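Local coordinates for possible sortase-like protein (Corynebacterium diphtheriae, PDB 5UUS) that is probably a membrane-anchored sortase, a cysteine transpeptidase that joins surface proteins to the cell wall through an acyl-thioester intermediate, at residues 111-122 against 221-229; 153-161 against 172-180. One frame throughout, in Å; residues are numbered along the deposited sequence. Where two conformers were deposited one is given.

Contact 1 of 2, residues 111-122 against 221-229; sequences VVETRTSWSVYR and NKPAALEEG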
loop_
_atom_site.group_PDB
_atom_site.type_symbol
_atom_site.label_atom_id
_atom_site.label_comp_id
_atom_site.label_asym_id
_atom_site.label_seq_id
_atom_site.Cartn_x
_atom_site.Cartn_y
_atom_site.Cartn_z
ATOM N N VAL A 111 -2.628 -4.441 5.654
ATOM C CA VAL A 111 -3.562 -3.675 6.467
ATOM C C VAL A 111 -2.909 -2.384 6.933
ATOM O O VAL A 111 -1.785 -2.402 7.435
ATOM C CB VAL A 111 -4.060 -4.487 7.672
ATOM C CG1 VAL A 111 -5.087 -3.668 8.463
ATOM C CG2 VAL A 111 -4.682 -5.811 7.197
ATOM N N VAL A 112 -3.604 -1.267 6.730
ATOM C CA VAL A 112 -3.078 0.050 7.076
ATOM C C VAL A 112 -4.036 0.757 8.030
ATOM O O VAL A 112 -5.223 0.919 7.765
ATOM C CB VAL A 112 -2.834 0.909 5.825
ATOM C CG1 VAL A 112 -2.119 2.207 6.184
ATOM C CG2 VAL A 112 -1.984 0.126 4.823
ATOM N N GLU A 113 -3.488 1.156 9.160
ATOM C CA GLU A 113 -4.234 1.850 10.175
ATOM C C GLU A 113 -3.818 3.313 10.223
ATOM O O GLU A 113 -2.612 3.620 10.247
ATOM C CB GLU A 113 -3.964 1.172 11.514
ATOM C CG GLU A 113 -4.644 1.743 12.679
ATOM C CD GLU A 113 -4.056 1.201 13.982
ATOM O OE1 GLU A 113 -3.034 0.444 13.954
ATOM O OE2 GLU A 113 -4.620 1.547 15.030
ATOM N N THR A 114 -4.792 4.223 10.240
ATOM C CA THR A 114 -4.473 5.593 10.615
ATOM C C THR A 114 -5.120 5.918 11.967
ATOM O O THR A 114 -5.776 5.071 12.574
ATOM C CB THR A 114 -4.936 6.606 9.551
ATOM O OG1 THR A 114 -6.352 6.757 9.625
ATOM C CG2 THR A 114 -4.518 6.151 8.154
ATOM N N ARG A 115 -4.961 7.145 12.436
ATOM C CA ARG A 115 -5.641 7.526 13.682
ATOM C C ARG A 115 -7.194 7.492 13.605
ATOM O O ARG A 115 -7.862 7.407 14.627
ATOM C CB ARG A 115 -5.151 8.895 14.122
ATOM C CG ARG A 115 -3.661 8.881 14.531
ATOM C CD ARG A 115 -3.220 10.294 14.855
ATOM N NE ARG A 115 -1.818 10.456 15.232
ATOM C CZ ARG A 115 -1.269 10.069 16.389
ATOM N NH1 ARG A 115 -1.983 9.426 17.315
ATOM N NH2 ARG A 115 0.023 10.308 16.612
ATOM N N THR A 116 -7.756 7.505 12.399
ATOM C CA THR A 116 -9.197 7.505 12.250
ATOM C C THR A 116 -9.761 6.321 11.470
ATOM O O THR A 116 -10.978 6.210 11.349
ATOM C CB THR A 116 -9.680 8.792 11.533
ATOM O OG1 THR A 116 -9.042 8.873 10.258
ATOM C CG2 THR A 116 -9.330 10.041 12.321
ATOM N N SER A 117 -8.921 5.425 10.937
ATOM C CA SER A 117 -9.462 4.470 9.979
ATOM C C SER A 117 -8.656 3.174 9.856
ATOM O O SER A 117 -7.505 3.099 10.281
ATOM C CB SER A 117 -9.549 5.116 8.595
ATOM O OG SER A 117 -8.240 5.278 8.050
ATOM N N TRP A 118 -9.292 2.166 9.259
ATOM C CA TRP A 118 -8.628 0.922 8.861
ATOM C C TRP A 118 -8.821 0.775 7.356
ATOM O O TRP A 118 -9.922 1.028 6.860
ATOM C CB TRP A 118 -9.217 -0.302 9.590
ATOM C CG TRP A 118 -8.871 -0.408 11.035
ATOM C CD1 TRP A 118 -9.652 -0.014 12.116
ATOM C CD2 TRP A 118 -7.666 -0.958 11.593
ATOM N NE1 TRP A 118 -8.990 -0.283 13.289
ATOM C CE2 TRP A 118 -7.770 -0.858 13.004
ATOM C CE3 TRP A 118 -6.505 -1.520 11.037
ATOM C CZ2 TRP A 118 -6.764 -1.310 13.867
ATOM C CZ3 TRP A 118 -5.502 -1.980 11.893
ATOM C CH2 TRP A 118 -5.641 -1.872 13.294
ATOM N N SER A 119 -7.751 0.391 6.641
ATOM C CA SER A 119 -7.807 0.091 5.214
ATOM C C SER A 119 -7.228 -1.306 4.996
ATOM O O SER A 119 -6.262 -1.690 5.658
ATOM C CB SER A 119 -7.008 1.110 4.383
ATOM O OG SER A 119 -7.430 2.427 4.629
ATOM N N VAL A 120 -7.829 -2.059 4.085
ATOM C CA VAL A 120 -7.253 -3.324 3.672
ATOM C C VAL A 120 -6.972 -3.224 2.198
ATOM O O VAL A 120 -7.889 -2.971 1.410
ATOM C CB VAL A 120 -8.194 -4.508 3.933
ATOM C CG1 VAL A 120 -7.587 -5.811 3.380
ATOM C CG2 VAL A 120 -8.491 -4.608 5.429
ATOM N N TYR A 121 -5.706 -3.409 1.842
ATOM C CA TYR A 121 -5.300 -3.575 0.451
ATOM C C TYR A 121 -4.928 -5.031 0.173
ATOM O O TYR A 121 -4.493 -5.746 1.068
ATOM C CB TYR A 121 -4.116 -2.685 0.120
ATOM C CG TYR A 121 -4.366 -1.204 0.216
ATOM C CD1 TYR A 121 -4.217 -0.531 1.428
ATOM C CD2 TYR A 121 -4.703 -0.460 -0.918
ATOM C CE1 TYR A 121 -4.424 0.854 1.514
ATOM C CE2 TYR A 121 -4.905 0.922 -0.841
ATOM C CZ TYR A 121 -4.765 1.567 0.382
ATOM O OH TYR A 121 -4.945 2.931 0.474
ATOM N N ARG A 122 -5.095 -5.469 -1.067
ATOM C CA ARG A 122 -4.719 -6.832 -1.419
ATOM C C ARG A 122 -3.820 -6.838 -2.649
ATOM O O ARG A 122 -4.082 -6.141 -3.631
ATOM C CB ARG A 122 -5.972 -7.669 -1.611
ATOM C CG ARG A 122 -6.725 -7.800 -0.293
ATOM C CD ARG A 122 -7.431 -9.113 -0.176
ATOM N NE ARG A 122 -8.103 -9.242 1.113
ATOM C CZ ARG A 122 -7.761 -10.120 2.046
ATOM N NH1 ARG A 122 -6.760 -10.979 1.837
ATOM N NH2 ARG A 122 -8.432 -10.160 3.181
ATOM N N ASN A 221 -13.855 -2.723 16.217
ATOM C CA ASN A 221 -13.811 -3.443 14.943
ATOM C C ASN A 221 -12.557 -3.152 14.105
ATOM O O ASN A 221 -12.482 -2.160 13.398
ATOM C CB ASN A 221 -15.064 -3.129 14.108
ATOM C CG ASN A 221 -16.328 -3.798 14.653
ATOM O OD1 ASN A 221 -16.270 -4.860 15.276
ATOM N ND2 ASN A 221 -17.478 -3.178 14.406
ATOM N N LYS A 222 -11.577 -4.042 14.193
ATOM C CA LYS A 222 -10.408 -3.991 13.318
ATOM C C LYS A 222 -10.677 -5.039 12.235
ATOM O O LYS A 222 -11.497 -5.922 12.450
ATOM C CB LYS A 222 -9.113 -4.256 14.097
ATOM C CG LYS A 222 -9.174 -5.469 15.023
ATOM C CD LYS A 222 -7.814 -5.773 15.666
ATOM C CE LYS A 222 -7.418 -4.727 16.707
ATOM N NZ LYS A 222 -8.245 -4.809 17.954
ATOM N N PRO A 223 -10.029 -4.929 11.057
ATOM C CA PRO A 223 -10.356 -5.835 9.944
ATOM C C PRO A 223 -10.088 -7.301 10.243
ATOM O O PRO A 223 -9.081 -7.646 10.858
ATOM C CB PRO A 223 -9.420 -5.381 8.817
ATOM C CG PRO A 223 -9.013 -3.989 9.201
ATOM C CD PRO A 223 -8.967 -3.981 10.696
ATOM N N ALA A 224 -10.985 -8.150 9.762
ATOM C CA ALA A 224 -10.827 -9.591 9.853
ATOM C C ALA A 224 -9.548 -10.044 9.168
ATOM O O ALA A 224 -9.019 -11.117 9.469
ATOM C CB ALA A 224 -12.014 -10.280 9.237
ATOM N N ALA A 225 -9.049 -9.229 8.244
ATOM C CA ALA A 225 -7.879 -9.616 7.469
ATOM C C ALA A 225 -6.668 -9.830 8.376
ATOM O O ALA A 225 -5.769 -10.604 8.049
ATOM C CB ALA A 225 -7.574 -8.577 6.396
ATOM N N LEU A 226 -6.661 -9.160 9.526
ATOM C CA LEU A 226 -5.561 -9.280 10.489
ATOM C C LEU A 226 -5.375 -10.708 11.018
ATOM O O LEU A 226 -4.280 -11.077 11.441
ATOM C CB LEU A 226 -5.791 -8.303 11.660
ATOM C CG LEU A 226 -5.485 -6.843 11.315
ATOM C CD1 LEU A 226 -5.904 -5.886 12.427
ATOM C CD2 LEU A 226 -3.998 -6.678 11.038
ATOM N N GLU A 227 -6.440 -11.510 10.972
ATOM C CA GLU A 227 -6.426 -12.881 11.500
ATOM C C GLU A 227 -5.965 -13.923 10.489
ATOM O O GLU A 227 -5.948 -15.115 10.788
ATOM C CB GLU A 227 -7.819 -13.269 11.994
ATOM C CG GLU A 227 -8.580 -12.138 12.656
ATOM C CD GLU A 227 -7.845 -11.566 13.852
ATOM O OE1 GLU A 227 -7.072 -12.323 14.487
ATOM O OE2 GLU A 227 -8.045 -10.361 14.152
ATOM N N GLU A 228 -5.601 -13.467 9.294
ATOM C CA GLU A 228 -5.144 -14.352 8.219
ATOM C C GLU A 228 -3.681 -14.822 8.362
ATOM O O GLU A 228 -2.964 -14.433 9.291
ATOM C CB GLU A 228 -5.316 -13.652 6.866
ATOM C CG GLU A 228 -6.745 -13.388 6.507
ATOM C CD GLU A 228 -6.890 -12.591 5.236
ATOM O OE1 GLU A 228 -5.867 -12.374 4.537
ATOM O OE2 GLU A 228 -8.032 -12.170 4.941
ATOM N N GLY A 229 -3.249 -15.658 7.426
ATOM C CA GLY A 229 -1.890 -16.162 7.432
ATOM C C GLY A 229 -1.718 -17.362 8.339
ATOM O O GLY A 229 -0.796 -18.162 8.153
ATOM O OXT GLY A 229 -2.498 -17.563 9.275
#
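Pro223 lies on the indole of Trp118, its CD 3.4 Å from Trp118 CD2, where the C-terminal tail crosses the antiparallel beta hairpin of residues 111-122 in the sortase beta-barrel. Lys222 continues the cover on the same face: its CA makes a CH-pi contact 4.1 Å from the centroid of the five-membered ring. The broad, flat indole suits this role, taking two consecutive tail residues at once, and Glu113 CG lies against its opposite face.

Pro223 CB meets Val120 CG2 at 3.6 Å, the rigid ring and the valine running antiparallel to each other. A short 3-10 turn, 224-227, then lowers Ala225 toward the strands, its methyl small enough to rest on Val111 CG2 and Val120 CG1 together. Leu226 spreads its fork: CD1 approaches Trp118 CZ3 at 4.0 Å, while CD2 packs on Val111.

A salt bridge ends the contact. Arg122, bent at chi2 (-147°), turns its guanidinium to the carboxylate of Glu228, and the two planes are nearly coplanar. Cys107 O also accepts from Arg122 NH1, which helps fix the guanidinium's rotation. The grip is bidentate: Arg122 NH1 reaches Glu228 OE1 at 3.2 Å, and Arg122 NH2 reaches Glu228 OE2 at 2.7 Å.

Contact 2 of 2, residues 153-161 against 172-180; sequences DYEHVNGRF and SALPETDVI. With EDO (1,2-ethanediol), chain G; ACT (acetate ion), chain F.
Tyr154 carries a methyl of Leu174 over one face of its ring: Leu174 CD1 sits 3.9 Å from the ring centroid, a CH-pi contact. With CG anti to the backbone N (chi1 177°), Leu174 reaches far enough for one branch, CD1, to lie over the phenol. Pro175 prolongs the apolar surface, its CG 4.1 Å from Val157 CG1.

His156 supplies the direct polar link. Its NE2 donates to Pro175 O at 2.8 Å, with the acceptor close to the imidazole plane and the N-H...O angle 160°, satisfying a carbonyl within a turn. Two turns meet here, type I at 154-157 and type II at 174-177, in the connections flanking strand 160-163 of the sortase barrel. Pro175, with its ring-fixed phi (-62°), suits the second position of the latter. Thr177 OG1 donates to Leu174 O at 2.6 Å and accepts from Val179 N in an ST turn, leaving Thr177 CG2 3.4 Å from His156 NE2.

Glu176, bent at chi2, brings OE2 to the edge of the Phe161 ring, 3.3 Å from CZ, where the ring hydrogens are slightly positive; His208 on strand 204-216 binds the same oxygen. OE1 takes a hydrogen bond from a water that also bridges His156 O and Asn158 N.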
loop_
_atom_site.group_PDB
_atom_site.type_symbol
_atom_site.label_atom_id
_atom_site.label_comp_id
_atom_site.label_asym_id
_atom_site.label_seq_id
_atom_site.Cartn_x
_atom_site.Cartn_y
_atom_site.Cartn_z
ATOM N N ASP A 153 -8.966 -0.253 -16.831
ATOM C CA ASP A 153 -7.946 0.749 -16.545
ATOM C C ASP A 153 -6.718 0.199 -15.805
ATOM O O ASP A 153 -5.672 0.832 -15.775
ATOM C CB ASP A 153 -8.571 1.883 -15.743
ATOM C CG ASP A 153 -9.663 2.602 -16.524
ATOM O OD1 ASP A 153 -9.618 2.606 -17.770
ATOM O OD2 ASP A 153 -10.569 3.163 -15.897
ATOM N N TYR A 154 -6.864 -0.965 -15.196
ATOM C CA TYR A 154 -5.797 -1.558 -14.405
ATOM C C TYR A 154 -5.192 -2.795 -15.097
ATOM O O TYR A 154 -4.448 -3.567 -14.497
ATOM C CB TYR A 154 -6.351 -1.869 -12.995
ATOM C CG TYR A 154 -6.614 -0.573 -12.238
ATOM C CD1 TYR A 154 -7.814 0.118 -12.397
ATOM C CD2 TYR A 154 -5.627 0.003 -11.431
ATOM C CE1 TYR A 154 -8.051 1.325 -11.733
ATOM C CE2 TYR A 154 -5.860 1.221 -10.765
ATOM C CZ TYR A 154 -7.072 1.866 -10.928
ATOM O OH TYR A 154 -7.300 3.070 -10.293
ATOM N N GLU A 155 -5.509 -2.976 -16.375
ATOM C CA GLU A 155 -5.009 -4.142 -17.112
ATOM C C GLU A 155 -3.469 -4.185 -17.145
ATOM O O GLU A 155 -2.865 -5.239 -16.972
ATOM C CB GLU A 155 -5.569 -4.153 -18.536
ATOM C CG GLU A 155 -4.836 -5.149 -19.447
ATOM C CD GLU A 155 -5.518 -5.311 -20.809
ATOM O OE1 GLU A 155 -6.518 -4.594 -21.081
ATOM O OE2 GLU A 155 -5.049 -6.171 -21.591
ATOM N N HIS A 156 -2.837 -3.030 -17.315
ATOM C CA HIS A 156 -1.375 -2.953 -17.416
ATOM C C HIS A 156 -0.644 -3.015 -16.054
ATOM O O HIS A 156 0.576 -3.010 -16.006
ATOM C CB HIS A 156 -0.992 -1.657 -18.126
ATOM C CG HIS A 156 -1.276 -0.433 -17.312
ATOM N ND1 HIS A 156 -2.546 0.091 -17.170
ATOM C CD2 HIS A 156 -0.463 0.351 -16.564
ATOM C CE1 HIS A 156 -2.494 1.151 -16.382
ATOM N NE2 HIS A 156 -1.245 1.316 -15.986
ATOM N N VAL A 157 -1.379 -3.060 -14.951
ATOM C CA VAL A 157 -0.738 -2.902 -13.639
ATOM C C VAL A 157 -0.372 -4.246 -13.036
ATOM O O VAL A 157 -1.237 -4.998 -12.615
ATOM C CB VAL A 157 -1.643 -2.130 -12.649
ATOM C CG1 VAL A 157 -0.917 -1.958 -11.303
ATOM C CG2 VAL A 157 -2.055 -0.764 -13.241
ATOM N N ASN A 158 0.927 -4.541 -13.026
ATOM C CA ASN A 158 1.471 -5.777 -12.460
ATOM C C ASN A 158 1.586 -5.651 -10.938
ATOM O O ASN A 158 2.058 -4.634 -10.445
ATOM C CB ASN A 158 2.855 -6.056 -13.095
ATOM C CG ASN A 158 3.309 -7.492 -12.940
ATOM O OD1 ASN A 158 2.761 -8.262 -12.151
ATOM N ND2 ASN A 158 4.355 -7.863 -13.706
ATOM N N GLY A 159 1.150 -6.659 -10.192
ATOM C CA GLY A 159 1.253 -6.612 -8.735
ATOM C C GLY A 159 2.681 -6.531 -8.199
ATOM O O GLY A 159 2.886 -6.058 -7.092
ATOM N N ARG A 160 3.669 -7.021 -8.959
ATOM C CA ARG A 160 5.074 -6.886 -8.553
ATOM C C ARG A 160 5.993 -6.908 -9.773
ATOM O O ARG A 160 5.800 -7.702 -10.692
ATOM C CB ARG A 160 5.487 -7.990 -7.569
ATOM C CG ARG A 160 6.951 -7.866 -7.029
ATOM C CD ARG A 160 7.256 -8.905 -5.933
ATOM N NE ARG A 160 6.860 -10.239 -6.378
ATOM C CZ ARG A 160 6.068 -11.061 -5.694
ATOM N NH1 ARG A 160 5.634 -10.702 -4.496
ATOM N NH2 ARG A 160 5.721 -12.246 -6.202
ATOM N N PHE A 161 6.974 -6.021 -9.791
ATOM C CA PHE A 161 7.944 -5.991 -10.892
ATOM C C PHE A 161 9.180 -5.225 -10.467
ATOM O O PHE A 161 9.196 -4.585 -9.403
ATOM C CB PHE A 161 7.338 -5.385 -12.179
ATOM C CG PHE A 161 6.869 -3.949 -12.044
ATOM C CD1 PHE A 161 5.611 -3.654 -11.517
ATOM C CD2 PHE A 161 7.663 -2.899 -12.485
ATOM C CE1 PHE A 161 5.173 -2.330 -11.395
ATOM C CE2 PHE A 161 7.238 -1.570 -12.356
ATOM C CZ PHE A 161 5.959 -1.284 -11.831
ATOM N N SER A 172 2.354 7.306 -9.458
ATOM C CA SER A 172 1.254 8.127 -9.993
ATOM C C SER A 172 -0.110 7.605 -9.582
ATOM O O SER A 172 -0.266 6.401 -9.352
ATOM C CB SER A 172 1.318 8.190 -11.518
ATOM O OG SER A 172 2.398 9.011 -11.915
ATOM N N ALA A 173 -1.091 8.511 -9.503
ATOM C CA ALA A 173 -2.438 8.181 -9.003
ATOM C C ALA A 173 -2.988 6.931 -9.694
ATOM O O ALA A 173 -3.527 6.040 -9.065
ATOM C CB ALA A 173 -3.369 9.362 -9.212
ATOM N N LEU A 174 -2.806 6.874 -11.010
ATOM C CA LEU A 174 -3.041 5.660 -11.765
ATOM C C LEU A 174 -1.660 5.126 -12.152
ATOM O O LEU A 174 -0.982 5.734 -12.993
ATOM C CB LEU A 174 -3.902 5.940 -12.998
ATOM C CG LEU A 174 -4.160 4.743 -13.916
ATOM C CD1 LEU A 174 -4.954 3.685 -13.157
ATOM C CD2 LEU A 174 -4.899 5.177 -15.184
ATOM N N PRO A 175 -1.226 4.012 -11.525
ATOM C CA PRO A 175 0.202 3.629 -11.631
ATOM C C PRO A 175 0.669 3.332 -13.058
ATOM O O PRO A 175 -0.111 2.845 -13.883
ATOM C CB PRO A 175 0.323 2.374 -10.752
ATOM C CG PRO A 175 -1.061 2.004 -10.322
ATOM C CD PRO A 175 -1.978 3.179 -10.572
ATOM N N GLU A 176 1.930 3.672 -13.326
ATOM C CA GLU A 176 2.575 3.495 -14.637
ATOM C C GLU A 176 1.804 4.127 -15.795
ATOM O O GLU A 176 1.734 3.568 -16.896
ATOM C CB GLU A 176 2.810 2.008 -14.903
ATOM C CG GLU A 176 3.826 1.416 -13.912
ATOM C CD GLU A 176 3.157 0.769 -12.721
ATOM O OE1 GLU A 176 2.179 -0.002 -12.917
ATOM O OE2 GLU A 176 3.600 1.034 -11.581
ATOM N N THR A 177 1.203 5.281 -15.520
ATOM C CA THR A 177 0.563 6.118 -16.535
ATOM C C THR A 177 0.957 7.557 -16.314
ATOM O O THR A 177 1.587 7.881 -15.318
ATOM C CB THR A 177 -0.991 6.074 -16.477
ATOM O OG1 THR A 177 -1.457 6.845 -15.344
ATOM C CG2 THR A 177 -1.475 4.638 -16.375
ATOM N N ASP A 178 0.501 8.429 -17.206
ATOM C CA ASP A 178 0.730 9.867 -17.075
ATOM C C ASP A 178 -0.414 10.599 -16.333
ATOM O O ASP A 178 -0.519 11.831 -16.403
ATOM C CB ASP A 178 0.917 10.490 -18.469
ATOM C CG ASP A 178 -0.313 10.293 -19.385
ATOM O OD1 ASP A 178 -1.218 9.495 -19.044
ATOM O OD2 ASP A 178 -0.371 10.930 -20.464
ATOM N N VAL A 179 -1.276 9.851 -15.645
ATOM C CA VAL A 179 -2.367 10.461 -14.871
ATOM C C VAL A 179 -1.937 10.701 -13.439
ATOM O O VAL A 179 -1.841 9.752 -12.666
ATOM C CB VAL A 179 -3.626 9.582 -14.859
ATOM C CG1 VAL A 179 -4.767 10.314 -14.178
ATOM C CG2 VAL A 179 -4.038 9.239 -16.273
ATOM N N ILE A 180 -1.683 11.959 -13.086
ATOM C CA ILE A 180 -1.128 12.300 -11.775
ATOM C C ILE A 180 -2.180 12.700 -10.745
ATOM O O ILE A 180 -2.038 12.395 -9.561
ATOM C CB ILE A 180 -0.100 13.446 -11.890
ATOM C CG1 ILE A 180 -0.679 14.593 -12.733
ATOM C CG2 ILE A 180 1.220 12.905 -12.441
ATOM C CD1 ILE A 180 0.209 15.031 -13.882
HETATM C C1 EDO G . -13.387 2.095 -17.274
HETATM O O1 EDO G . -13.393 1.708 -18.660
HETATM C C2 EDO G . -13.338 0.869 -16.351
HETATM O O2 EDO G . -11.988 0.416 -16.130
HETATM C C ACT F . 5.941 -5.901 -16.875
HETATM O O ACT F . 7.156 -5.871 -16.556
HETATM O OXT ACT F . 5.155 -6.059 -15.915
HETATM C CH3 ACT F . 5.472 -5.761 -18.306
HETATM O O HOH W 1 -5.593 4.179 -8.965
HETATM O O HOH W 2 2.722 -2.277 -14.206
#

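After strands 40-45 to 83-88 the chain reaches the hairpin of contact 1 at 111-122, then passes through helices 130-137 and 143-151 before entering 153-161. After strand 160-163 it returns at 172-180, so contact 2 closes a short loop with 10 residues between its segments. Strands 188-193 and 204-216 follow, and only at the C-terminal tail, 221-229, does contact 1 close its much larger loop, with contact 2 nested inside. The centres lie about 23 Å apart, on opposite sides of the chain's centre, and the two do not touch. Both reach one sheet: strand 204-216 pairs with 117-123 from contact 1 and with 160-163 from contact 2.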